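Local coordinates for protein haemagglutinin I (PDB 3A5P) that probably agglutinates cells by binding their surface carbohydrates through a small domain of the legume lectin fold, at residues G46-H51 with A65-Y70. Sequence-based numbering, arbitrary orientation. Where two conformers were deposited one is given.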
# COMPACT_ATOMS: atom_id res chain seq x y z
N GLY A 46 -15.70 6.73 5.25
CA GLY A 46 -16.97 6.51 5.92
C GLY A 46 -17.98 5.66 5.16
O GLY A 46 -17.67 5.09 4.12
N PRO A 47 -19.22 5.58 5.70
CA PRO A 47 -19.65 6.24 6.93
C PRO A 47 -19.27 5.44 8.18
O PRO A 47 -18.77 4.32 8.07
CB PRO A 47 -21.18 6.26 6.78
CG PRO A 47 -21.47 5.00 6.03
CD PRO A 47 -20.30 4.78 5.09
N LYS A 48 -19.48 6.03 9.36
CA LYS A 48 -19.26 5.31 10.61
C LYS A 48 -20.36 4.27 10.80
O LYS A 48 -21.55 4.63 10.81
CB LYS A 48 -19.21 6.25 11.81
CG LYS A 48 -18.93 5.53 13.12
CD LYS A 48 -18.34 6.43 14.21
CE LYS A 48 -19.41 7.26 14.92
NZ LYS A 48 -20.42 6.40 15.59
N THR A 49 -19.97 3.00 10.90
CA THR A 49 -20.90 1.91 11.24
C THR A 49 -20.74 1.42 12.67
O THR A 49 -21.66 0.82 13.24
CB THR A 49 -20.78 0.69 10.29
OG1 THR A 49 -19.44 0.20 10.30
CG2 THR A 49 -21.21 1.04 8.85
N VAL A 50 -19.56 1.64 13.26
CA VAL A 50 -19.29 1.22 14.64
C VAL A 50 -20.03 2.09 15.67
O VAL A 50 -20.38 3.24 15.37
CB VAL A 50 -17.77 1.20 14.95
CG1 VAL A 50 -17.06 0.16 14.09
CG2 VAL A 50 -17.15 2.58 14.73
N HIS A 51 -20.23 1.54 16.87
CA HIS A 51 -20.96 2.26 17.92
C HIS A 51 -20.11 3.30 18.67
O HIS A 51 -20.66 4.26 19.24
CB HIS A 51 -21.65 1.28 18.89
CG HIS A 51 -22.80 0.54 18.28
ND1 HIS A 51 -23.29 -0.64 18.79
CD2 HIS A 51 -23.56 0.82 17.19
CE1 HIS A 51 -24.29 -1.06 18.05
NE2 HIS A 51 -24.47 -0.20 17.06
N ALA A 65 -12.40 -4.48 4.48
CA ALA A 65 -12.32 -5.64 5.36
C ALA A 65 -13.31 -5.49 6.53
O ALA A 65 -14.18 -6.36 6.74
CB ALA A 65 -10.90 -5.81 5.88
N PHE A 66 -13.20 -4.39 7.27
CA PHE A 66 -14.06 -4.09 8.42
C PHE A 66 -13.76 -2.70 8.94
O PHE A 66 -12.81 -2.05 8.48
CB PHE A 66 -13.91 -5.12 9.57
CG PHE A 66 -12.49 -5.60 9.81
CD1 PHE A 66 -11.55 -4.78 10.44
CD2 PHE A 66 -12.10 -6.87 9.38
CE1 PHE A 66 -10.23 -5.23 10.65
CE2 PHE A 66 -10.78 -7.33 9.58
CZ PHE A 66 -9.85 -6.51 10.22
N GLN A 67 -14.53 -2.26 9.94
CA GLN A 67 -14.28 -0.98 10.57
C GLN A 67 -14.07 -1.21 12.05
O GLN A 67 -14.76 -2.05 12.66
CB GLN A 67 -15.46 -0.05 10.33
CG GLN A 67 -15.21 1.39 10.76
CD GLN A 67 -16.39 2.29 10.38
OE1 GLN A 67 -17.29 2.50 11.19
NE2 GLN A 67 -16.41 2.76 9.13
N LEU A 68 -13.14 -0.44 12.62
CA LEU A 68 -12.79 -0.47 14.03
C LEU A 68 -13.30 0.81 14.69
O LEU A 68 -13.37 1.86 14.05
CB LEU A 68 -11.27 -0.46 14.18
CG LEU A 68 -10.43 -1.36 13.25
CD1 LEU A 68 -8.97 -0.90 13.26
CD2 LEU A 68 -10.54 -2.79 13.72
N GLY A 69 -13.63 0.72 15.97
CA GLY A 69 -14.06 1.88 16.75
C GLY A 69 -13.09 2.18 17.89
O GLY A 69 -12.36 1.28 18.37
N TYR A 70 -13.08 3.43 18.31
CA TYR A 70 -12.26 3.83 19.45
C TYR A 70 -12.81 5.07 20.16
O TYR A 70 -13.60 5.85 19.61
CB TYR A 70 -10.78 4.03 19.02
CG TYR A 70 -10.50 5.26 18.17
CD1 TYR A 70 -10.15 6.48 18.76
CD2 TYR A 70 -10.59 5.20 16.76
CE1 TYR A 70 -9.90 7.61 17.99
CE2 TYR A 70 -10.34 6.35 15.97
CZ TYR A 70 -10.00 7.55 16.60
OH TYR A 70 -9.76 8.69 15.86
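Q67 reaches from strand 63-70 into the loop 46-51 and meets the backbone of P47, T49 and V50 with its carboxamide. CG lies anti to the backbone N (chi1 -171°), and the chain runs on extended, which carries the amide out to the loop. OE1 takes the N-H of T49 at 2.7 Å and, less tightly, the N-H of V50, with N to OE1 3.2 Å; both donors come from the same face of the carboxamide plane. NE2 gives a nearly straight bond (175°) to P47 O at 3.0 Å, and that oxygen lies almost in the plane of the Q67 amide; NE2 also hydrogen-bonds T57 OG1 on the neighbouring strand 54-60.

V50 fills in beside this polar grip. Its CB points toward the strand; CG1 lies 3.5 Å from Q67 O and CG2 3.8 Å from G69 CA, CG2 also coming up to Q67 OE1. T49 OG1 also comes near Q67 OE1, at most a weak bond.

The loop joins strands 40-43 and 54-60 of the five-stranded sheet, and here it folds back over strand 63-70, outermost of its sheet within this chain. One buried amide, donating and accepting at once, satisfies three backbone groups of a loop without regular structure, which is consistent with the amide holding the loop's local path, with V50 packed beside it.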